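Local coordinates for protein toll (Drosophila melanogaster, PDB 4LXR) that acts as the cell-surface receptor for the cleaved cytokine Spätzle, switching on Toll signalling in embryonic dorsal-ventral patterning and innate immunity, at residues I223-N228 / I247-N252; L253-P258 / N276-A281; Q304-D309 / N325-L330. One frame throughout, in Å; residues are numbered along the deposited sequence.

Contact 1 of 3, residues I223-N228 / I247-N252; sequences IDIHDN and INLSAN
Asp224 and Asn248 both set CG anti to the backbone N (chi1 -175° and -167°), and as partners in a parallel bridge they stand side by side, pointing the same way. Only a weak hydrogen bond joins their heads, from Asn248 ND2 to Asp224 OD2 (3.4 Å). Each also turns back on its own chain in an Asx turn. Asp224 OD1 accepts from N of His226 and, on its syn side, from ND1 of the same residue (2.6 Å), whereas Asn248 OD1 takes both N and OG of Ser250.

Backbone bonds from Asn248 N to Ile223 O and from Ile225 N to Asn248 O make the parallel pairing, and Asp227 N to Ser250 O (2.9 Å) carries it past the strands. Beyond them Asn252, the consensus asparagine of its leucine-rich repeat, bridges the turns. Its ND2 meets Ile225 O almost straight (3.3 Å, 177°), across the carbonyl plane from Asn228 ND2, while OD1 receives Asn228 N (2.8 Å). On the face away from Asp224, Ile223 CG2 packs on Ile247 CG1 (3.8 Å).

The polar face meets the ligand: Asp224 OD2 accepts from Gln62 N of one Spätzle chain, and Ala58 of the other packs on His226. Strands 222-224 and 246-248 sit between neighbours 198-200 and 270-273, Asp224 bonding to Leu199 and Leu201 and Ile247 to Glu270 through their backbones.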
loop_
_atom_site.group_PDB
_atom_site.type_symbol
_atom_site.label_atom_id
_atom_site.label_comp_id
_atom_site.label_asym_id
_atom_site.label_seq_id
_atom_site.Cartn_x
_atom_site.Cartn_y
_atom_site.Cartn_z
ATOM N N ILE A 223 13.464 -19.952 -27.466
ATOM C CA ILE A 223 14.003 -21.081 -26.721
ATOM C C ILE A 223 14.151 -20.751 -25.231
ATOM O O ILE A 223 14.740 -19.724 -24.844
ATOM C CB ILE A 223 15.336 -21.605 -27.287
ATOM C CG1 ILE A 223 15.818 -22.780 -26.432
ATOM C CG2 ILE A 223 16.417 -20.511 -27.345
ATOM C CD1 ILE A 223 17.093 -23.375 -26.930
ATOM N N ASP A 224 13.605 -21.618 -24.393
ATOM C CA ASP A 224 13.610 -21.354 -22.971
ATOM C C ASP A 224 14.214 -22.533 -22.257
ATOM O O ASP A 224 13.626 -23.590 -22.226
ATOM C CB ASP A 224 12.191 -21.079 -22.476
ATOM C CG ASP A 224 12.144 -20.664 -21.010
ATOM O OD1 ASP A 224 13.073 -21.004 -20.243
ATOM O OD2 ASP A 224 11.160 -20.004 -20.618
ATOM N N ILE A 225 15.388 -22.319 -21.674
ATOM C CA ILE A 225 16.110 -23.359 -20.988
ATOM C C ILE A 225 16.430 -22.951 -19.558
ATOM O O ILE A 225 17.436 -23.385 -18.999
ATOM C CB ILE A 225 17.423 -23.763 -21.736
ATOM C CG1 ILE A 225 18.286 -22.540 -22.058
ATOM C CG2 ILE A 225 17.086 -24.514 -23.022
ATOM C CD1 ILE A 225 19.628 -22.888 -22.748
ATOM N N HIS A 226 15.564 -22.127 -18.968
ATOM C CA HIS A 226 15.735 -21.758 -17.572
ATOM C C HIS A 226 15.673 -22.963 -16.638
ATOM O O HIS A 226 15.042 -23.964 -16.960
ATOM C CB HIS A 226 14.818 -20.588 -17.149
ATOM C CG HIS A 226 13.396 -20.958 -16.815
ATOM N ND1 HIS A 226 12.357 -20.809 -17.708
ATOM C CD2 HIS A 226 12.826 -21.348 -15.648
ATOM C CE1 HIS A 226 11.218 -21.154 -17.128
ATOM N NE2 HIS A 226 11.474 -21.481 -15.875
ATOM N N ASP A 227 16.398 -22.872 -15.520
ATOM C CA ASP A 227 16.455 -23.923 -14.500
ATOM C C ASP A 227 16.829 -25.308 -15.068
ATOM O O ASP A 227 16.074 -26.274 -14.930
ATOM C CB ASP A 227 15.127 -24.002 -13.725
ATOM C CG ASP A 227 15.151 -25.069 -12.650
ATOM O OD1 ASP A 227 16.212 -25.247 -12.008
ATOM O OD2 ASP A 227 14.120 -25.750 -12.472
ATOM N N ASN A 228 17.994 -25.394 -15.705
ATOM C CA ASN A 228 18.490 -26.654 -16.213
ATOM C C ASN A 228 19.808 -27.036 -15.574
ATOM O O ASN A 228 20.507 -27.883 -16.101
ATOM C CB ASN A 228 18.672 -26.602 -17.735
ATOM C CG ASN A 228 17.470 -27.138 -18.469
ATOM O OD1 ASN A 228 17.353 -28.340 -18.667
ATOM N ND2 ASN A 228 16.557 -26.252 -18.855
ATOM N N ILE A 247 15.337 -15.583 -25.819
ATOM C CA ILE A 247 16.127 -16.587 -25.157
ATOM C C ILE A 247 16.017 -16.437 -23.650
ATOM O O ILE A 247 16.209 -15.341 -23.107
ATOM C CB ILE A 247 17.599 -16.500 -25.592
ATOM C CG1 ILE A 247 17.738 -16.909 -27.063
ATOM C CG2 ILE A 247 18.443 -17.391 -24.729
ATOM C CD1 ILE A 247 19.166 -16.744 -27.640
ATOM N N ASN A 248 15.690 -17.536 -22.972
ATOM C CA ASN A 248 15.659 -17.524 -21.519
ATOM C C ASN A 248 16.700 -18.459 -20.907
ATOM O O ASN A 248 16.602 -19.676 -21.044
ATOM C CB ASN A 248 14.256 -17.824 -20.972
ATOM C CG ASN A 248 14.135 -17.514 -19.471
ATOM O OD1 ASN A 248 15.100 -17.109 -18.835
ATOM N ND2 ASN A 248 12.943 -17.684 -18.919
ATOM N N LEU A 249 17.675 -17.865 -20.212
ATOM C CA LEU A 249 18.767 -18.590 -19.592
ATOM C C LEU A 249 18.697 -18.546 -18.067
ATOM O O LEU A 249 19.688 -18.867 -17.403
ATOM C CB LEU A 249 20.099 -17.974 -20.004
ATOM C CG LEU A 249 20.419 -17.879 -21.501
ATOM C CD1 LEU A 249 21.790 -17.226 -21.724
ATOM C CD2 LEU A 249 20.372 -19.257 -22.147
ATOM N N SER A 250 17.543 -18.152 -17.521
ATOM C CA SER A 250 17.413 -17.874 -16.088
ATOM C C SER A 250 17.609 -19.108 -15.200
ATOM O O SER A 250 17.594 -20.244 -15.665
ATOM C CB SER A 250 16.050 -17.232 -15.764
ATOM O OG SER A 250 15.855 -16.014 -16.459
ATOM N N ALA A 251 17.795 -18.854 -13.910
ATOM C CA ALA A 251 17.809 -19.889 -12.892
ATOM C C ALA A 251 18.787 -21.013 -13.205
ATOM O O ALA A 251 18.511 -22.173 -12.946
ATOM C CB ALA A 251 16.390 -20.432 -12.657
ATOM N N ASN A 252 19.929 -20.656 -13.773
ATOM C CA ASN A 252 20.985 -21.618 -14.010
ATOM C C ASN A 252 22.187 -21.350 -13.097
ATOM O O ASN A 252 22.070 -20.632 -12.098
ATOM C CB ASN A 252 21.365 -21.660 -15.501
ATOM C CG ASN A 252 20.348 -22.442 -16.331
ATOM O OD1 ASN A 252 20.132 -23.633 -16.090
ATOM N ND2 ASN A 252 19.696 -21.773 -17.282
HETATM O O HOH W 1 19.290 -24.726 -11.999
#

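Contact 2 of 3, residues L253-P258 / N276-A281; sequences LFRSLP and NRVPLA
Asn276 grips the backbone of Phe254 through both ends of its amide. Phe254 N donates to Asn276 OD1 (3.1 Å), in the amide plane and on a lone pair, and Asn276 ND2 donates in turn to Phe254 O (2.8 Å). A second bond from ND2, to Val278 O in its own segment (2.8 Å), fixes the amide further. Asn276 is the consensus asparagine of a leucine-rich repeat, and the bonds tie its turn to the equivalent turn of the preceding repeat; CB points toward residues 253-258, and CG stands anti to the backbone N (chi1 -164°). OD1 also lies at the edge of the Phe254 ring, near CD2, the ring and amide planes being only 14° apart.

Water extends the polar link outward. One molecule accepts from Arg255 NE (2.8 Å) and donates to Pro279 O; another donates to Arg255 O and accepts from Ala281 N (2.9 Å).

Around this network lie the van der Waals contacts. Val278 CG2 presses against Phe254 O (3.3 Å), while its CB and CG1 lie beneath one face of the Arg255 guanidinium, the two side chains crossing at about a right angle. Inward, the Phe254 ring packs on Ile230 and Leu233, and Leu257 CD2 covers one of its faces toward the rim. Arg277 sends its guanidinium to Phe60 O of a Spätzle chain, but its CB stays behind to meet Leu253 CD2 at 3.6 Å.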
loop_
_atom_site.group_PDB
_atom_site.type_symbol
_atom_site.label_atom_id
_atom_site.label_comp_id
_atom_site.label_asym_id
_atom_site.label_seq_id
_atom_site.Cartn_x
_atom_site.Cartn_y
_atom_site.Cartn_z
ATOM N N LEU A 253 23.333 -21.928 -13.431
ATOM C CA LEU A 253 24.473 -21.924 -12.522
ATOM C C LEU A 253 25.729 -21.310 -13.143
ATOM O O LEU A 253 26.841 -21.788 -12.892
ATOM C CB LEU A 253 24.773 -23.361 -12.070
ATOM C CG LEU A 253 23.629 -24.113 -11.376
ATOM C CD1 LEU A 253 23.934 -25.597 -11.243
ATOM C CD2 LEU A 253 23.376 -23.515 -10.010
ATOM N N PHE A 254 25.572 -20.261 -13.951
ATOM C CA PHE A 254 26.728 -19.690 -14.657
ATOM C C PHE A 254 27.666 -18.939 -13.726
ATOM O O PHE A 254 27.218 -18.152 -12.886
ATOM C CB PHE A 254 26.291 -18.730 -15.763
ATOM C CG PHE A 254 25.420 -19.363 -16.808
ATOM C CD1 PHE A 254 25.974 -20.188 -17.793
ATOM C CD2 PHE A 254 24.057 -19.137 -16.814
ATOM C CE1 PHE A 254 25.179 -20.774 -18.764
ATOM C CE2 PHE A 254 23.247 -19.719 -17.791
ATOM C CZ PHE A 254 23.809 -20.536 -18.762
ATOM N N ARG A 255 28.970 -19.157 -13.884
ATOM C CA ARG A 255 29.937 -18.296 -13.206
ATOM C C ARG A 255 30.588 -17.335 -14.198
ATOM O O ARG A 255 31.225 -16.351 -13.800
ATOM C CB ARG A 255 30.964 -19.116 -12.419
ATOM C CG ARG A 255 30.295 -20.077 -11.434
ATOM C CD ARG A 255 31.256 -20.595 -10.392
ATOM N NE ARG A 255 30.852 -20.151 -9.061
ATOM C CZ ARG A 255 30.200 -20.911 -8.186
ATOM N NH1 ARG A 255 29.891 -22.169 -8.497
ATOM N NH2 ARG A 255 29.865 -20.412 -6.997
ATOM N N SER A 256 30.398 -17.626 -15.487
ATOM C CA SER A 256 30.786 -16.737 -16.584
ATOM C C SER A 256 29.992 -17.123 -17.834
ATOM O O SER A 256 29.420 -18.209 -17.907
ATOM C CB SER A 256 32.284 -16.839 -16.858
ATOM O OG SER A 256 32.607 -18.122 -17.359
ATOM N N LEU A 257 29.929 -16.226 -18.808
ATOM C CA LEU A 257 29.355 -16.557 -20.105
ATOM C C LEU A 257 30.433 -16.228 -21.122
ATOM O O LEU A 257 31.195 -15.276 -20.919
ATOM C CB LEU A 257 28.089 -15.743 -20.386
ATOM C CG LEU A 257 26.768 -15.989 -19.657
ATOM C CD1 LEU A 257 25.732 -14.991 -20.165
ATOM C CD2 LEU A 257 26.229 -17.397 -19.849
ATOM N N PRO A 258 30.529 -17.014 -22.209
ATOM C CA PRO A 258 31.616 -16.734 -23.154
ATOM C C PRO A 258 31.287 -15.541 -24.045
ATOM O O PRO A 258 30.118 -15.276 -24.319
ATOM C CB PRO A 258 31.710 -18.018 -23.977
ATOM C CG PRO A 258 30.311 -18.565 -23.956
ATOM C CD PRO A 258 29.728 -18.183 -22.609
ATOM N N ASN A 276 20.151 -16.214 -11.504
ATOM C CA ASN A 276 21.249 -17.140 -11.567
ATOM C C ASN A 276 21.507 -17.604 -10.122
ATOM O O ASN A 276 21.423 -16.811 -9.181
ATOM C CB ASN A 276 22.448 -16.427 -12.172
ATOM C CG ASN A 276 23.521 -17.381 -12.647
ATOM O OD1 ASN A 276 23.349 -18.084 -13.644
ATOM N ND2 ASN A 276 24.648 -17.388 -11.953
ATOM N N ARG A 277 21.791 -18.890 -9.943
ATOM C CA ARG A 277 21.799 -19.490 -8.611
ATOM C C ARG A 277 23.162 -19.417 -7.945
ATOM O O ARG A 277 23.318 -19.837 -6.805
ATOM C CB ARG A 277 21.297 -20.939 -8.665
ATOM C CG ARG A 277 19.886 -21.096 -9.266
ATOM C CD ARG A 277 18.817 -20.296 -8.493
ATOM N NE ARG A 277 17.470 -20.584 -8.990
ATOM C CZ ARG A 277 16.369 -19.913 -8.668
ATOM N NH1 ARG A 277 16.419 -18.879 -7.832
ATOM N NH2 ARG A 277 15.203 -20.279 -9.190
ATOM N N VAL A 278 24.148 -18.893 -8.663
ATOM C CA VAL A 278 25.457 -18.596 -8.080
ATOM C C VAL A 278 25.850 -17.174 -8.480
ATOM O O VAL A 278 25.219 -16.579 -9.341
ATOM C CB VAL A 278 26.576 -19.614 -8.512
ATOM C CG1 VAL A 278 26.334 -20.981 -7.896
ATOM C CG2 VAL A 278 26.699 -19.696 -10.036
ATOM N N PRO A 279 26.869 -16.608 -7.830
ATOM C CA PRO A 279 27.320 -15.296 -8.305
ATOM C C PRO A 279 27.926 -15.348 -9.706
ATOM O O PRO A 279 28.791 -16.171 -10.000
ATOM C CB PRO A 279 28.396 -14.904 -7.282
ATOM C CG PRO A 279 28.012 -15.639 -6.040
ATOM C CD PRO A 279 27.435 -16.945 -6.510
ATOM N N LEU A 280 27.450 -14.458 -10.563
ATOM C CA LEU A 280 28.028 -14.259 -11.880
ATOM C C LEU A 280 28.615 -12.848 -11.861
ATOM O O LEU A 280 27.880 -11.864 -11.905
ATOM C CB LEU A 280 26.930 -14.388 -12.949
ATOM C CG LEU A 280 27.222 -13.958 -14.385
ATOM C CD1 LEU A 280 28.372 -14.762 -14.938
ATOM C CD2 LEU A 280 25.985 -14.123 -15.250
ATOM N N ALA A 281 29.940 -12.758 -11.783
ATOM C CA ALA A 281 30.615 -11.503 -11.468
ATOM C C ALA A 281 30.385 -10.411 -12.506
ATOM O O ALA A 281 30.149 -9.255 -12.154
ATOM C CB ALA A 281 32.096 -11.738 -11.256
HETATM O O HOH W 2 31.612 -15.176 -11.554
HETATM O O HOH W 3 30.506 -17.395 -8.532
#

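Contact 3 of 3, residues Q304-D309 / N325-L330; sequences QSLPGD and NLLKTL
Leu306 and Leu327 form the compact part of this contact, their side chains crossing at about a right angle with Leu327 CD2 at 4.0 Å from Leu306 CG. Leu327 holds CG anti to its carbonyl carbon (chi1 -61°), beside its own backbone N. Its CD2 methyl also lies against the backbone of residues 304-309, coming to 3.7 Å from Ser305 CA. Leu330 joins from further along: it lies alongside Leu306, both pointing the same way, and CD2 of Leu330 is 4.2 Å from Leu306 CD1. All three leucines are buried; Leu306 also touches Leu322, and Leu330 touches Leu346 and Leu358.

The solvent side is much looser. No direct hydrogen bond crosses between the two backbones here, and water fills the role instead. One molecule donates to Gln304 O (2.7 Å) and accepts from Lys328 N (2.9 Å). A second accepts from Leu306 N (3.0 Å) and donates to Thr329 O (2.9 Å), so that both waters, the first also donating to Thr329 O, link the backbones where they draw apart. At exposed Gln304, CB leaves the backbone away from residues 325-330, and CG lies 4.4 Å from Leu326 CB.

Just ahead of Gln304, direct polar ties return: Asn325, the consensus asparagine of its repeat, accepts at OD1 from Ala301 N and Leu303 N. The end of the conserved NxL turn and the following loop of one repeat thus pack on the loop of the preceding repeat, their touching parts 29° apart, with Leu306, Leu327 and Leu330 turned into a shared core and hydrated backbone outside, as in a leucine-rich-repeat solenoid.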
loop_
_atom_site.group_PDB
_atom_site.type_symbol
_atom_site.label_atom_id
_atom_site.label_comp_id
_atom_site.label_asym_id
_atom_site.label_seq_id
_atom_site.Cartn_x
_atom_site.Cartn_y
_atom_site.Cartn_z
ATOM N N GLN A 304 28.597 -7.902 -10.464
ATOM C CA GLN A 304 29.439 -6.988 -9.693
ATOM C C GLN A 304 29.814 -5.748 -10.503
ATOM O O GLN A 304 29.993 -4.665 -9.944
ATOM C CB GLN A 304 30.700 -7.704 -9.191
ATOM C CG GLN A 304 30.491 -8.451 -7.887
ATOM C CD GLN A 304 31.674 -9.310 -7.513
ATOM O OE1 GLN A 304 31.576 -10.533 -7.497
ATOM N NE2 GLN A 304 32.808 -8.674 -7.209
ATOM N N SER A 305 29.924 -5.921 -11.819
ATOM C CA SER A 305 30.230 -4.820 -12.726
ATOM C C SER A 305 29.875 -5.195 -14.164
ATOM O O SER A 305 29.716 -6.379 -14.488
ATOM C CB SER A 305 31.713 -4.436 -12.627
ATOM O OG SER A 305 32.535 -5.514 -13.017
ATOM N N LEU A 306 29.725 -4.179 -15.012
ATOM C CA LEU A 306 29.420 -4.381 -16.426
ATOM C C LEU A 306 30.472 -3.687 -17.295
ATOM O O LEU A 306 31.018 -2.649 -16.913
ATOM C CB LEU A 306 28.040 -3.816 -16.755
ATOM C CG LEU A 306 26.867 -4.369 -15.945
ATOM C CD1 LEU A 306 25.574 -3.612 -16.277
ATOM C CD2 LEU A 306 26.707 -5.871 -16.170
ATOM N N PRO A 307 30.768 -4.260 -18.469
ATOM C CA PRO A 307 31.697 -3.590 -19.383
ATOM C C PRO A 307 30.959 -2.511 -20.163
ATOM O O PRO A 307 29.798 -2.727 -20.551
ATOM C CB PRO A 307 32.126 -4.721 -20.333
ATOM C CG PRO A 307 30.905 -5.620 -20.388
ATOM C CD PRO A 307 30.303 -5.558 -18.986
ATOM N N GLY A 308 31.631 -1.384 -20.395
ATOM C CA GLY A 308 31.060 -0.234 -21.073
ATOM C C GLY A 308 30.535 -0.483 -22.469
ATOM O O GLY A 308 29.737 0.310 -22.982
ATOM N N ASP A 309 30.980 -1.579 -23.082
ATOM C CA ASP A 309 30.608 -1.912 -24.453
ATOM C C ASP A 309 29.476 -2.946 -24.530
ATOM O O ASP A 309 29.234 -3.539 -25.588
ATOM C CB ASP A 309 31.841 -2.406 -25.243
ATOM C CG ASP A 309 32.473 -3.682 -24.657
ATOM O OD1 ASP A 309 31.790 -4.463 -23.950
ATOM O OD2 ASP A 309 33.677 -3.910 -24.913
ATOM N N ASN A 325 21.302 -6.694 -8.351
ATOM C CA ASN A 325 22.662 -7.181 -8.536
ATOM C C ASN A 325 23.519 -6.586 -7.445
ATOM O O ASN A 325 22.975 -6.153 -6.432
ATOM C CB ASN A 325 23.162 -6.871 -9.944
ATOM C CG ASN A 325 22.433 -7.691 -10.987
ATOM O OD1 ASN A 325 22.624 -8.900 -11.063
ATOM N ND2 ASN A 325 21.572 -7.049 -11.764
ATOM N N LEU A 326 24.836 -6.566 -7.636
ATOM C CA LEU A 326 25.752 -6.016 -6.633
ATOM C C LEU A 326 26.554 -4.835 -7.186
ATOM O O LEU A 326 27.684 -4.598 -6.763
ATOM C CB LEU A 326 26.712 -7.112 -6.134
ATOM C CG LEU A 326 26.032 -8.315 -5.459
ATOM C CD1 LEU A 326 27.032 -9.444 -5.175
ATOM C CD2 LEU A 326 25.326 -7.874 -4.170
ATOM N N LEU A 327 25.963 -4.093 -8.120
ATOM C CA LEU A 327 26.682 -3.051 -8.850
ATOM C C LEU A 327 27.052 -1.877 -7.938
ATOM O O LEU A 327 26.192 -1.365 -7.220
ATOM C CB LEU A 327 25.831 -2.582 -10.044
ATOM C CG LEU A 327 25.495 -3.662 -11.089
ATOM C CD1 LEU A 327 24.349 -3.257 -12.008
ATOM C CD2 LEU A 327 26.712 -4.028 -11.919
ATOM N N LYS A 328 28.326 -1.476 -7.946
ATOM C CA LYS A 328 28.782 -0.312 -7.166
ATOM C C LYS A 328 28.753 0.970 -7.988
ATOM O O LYS A 328 28.572 2.062 -7.435
ATOM C CB LYS A 328 30.189 -0.508 -6.610
ATOM C CG LYS A 328 30.315 -1.576 -5.539
ATOM C CD LYS A 328 31.775 -1.762 -5.117
ATOM C CE LYS A 328 31.918 -2.929 -4.153
ATOM N NZ LYS A 328 30.795 -2.972 -3.163
ATOM N N THR A 329 28.953 0.829 -9.297
ATOM C CA THR A 329 28.793 1.924 -10.254
ATOM C C THR A 329 28.585 1.349 -11.660
ATOM O O THR A 329 28.499 0.130 -11.838
ATOM C CB THR A 329 30.014 2.888 -10.243
ATOM O OG1 THR A 329 29.708 4.092 -10.972
ATOM C CG2 THR A 329 31.247 2.207 -10.837
ATOM N N LEU A 330 28.491 2.233 -12.648
ATOM C CA LEU A 330 28.321 1.841 -14.037
ATOM C C LEU A 330 29.319 2.627 -14.870
ATOM O O LEU A 330 29.556 3.794 -14.582
ATOM C CB LEU A 330 26.907 2.177 -14.508
ATOM C CG LEU A 330 25.759 1.417 -13.852
ATOM C CD1 LEU A 330 24.443 1.884 -14.443
ATOM C CD2 LEU A 330 25.940 -0.084 -14.053
HETATM O O HOH W 4 30.263 -1.960 -10.073
HETATM O O HOH W 5 29.973 -1.371 -13.884
#

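How the contacts relate
The three contacts follow one another along the leucine-rich-repeat solenoid, in repeats 4 and 5, 5 and 6, and 7 and 8. Contacts 1 and 2, with centres about 12 Å apart, meet directly: Asn252 O lies 2.8 Å from Arg277 N, a probable hydrogen bond, and Ala251 CB packs on Arg277 NH2. Contact 2 passes to contact 3 through Ala281 O and Gln304 N (2.7 Å, again a probable bond), their centres about 14 Å apart. Contacts 1 and 3 do not touch; their nearest atoms are about 11 Å apart. Spätzle is reached by contact 1 and, in contact 2, by Arg277, whereas no other chain touches contact 3.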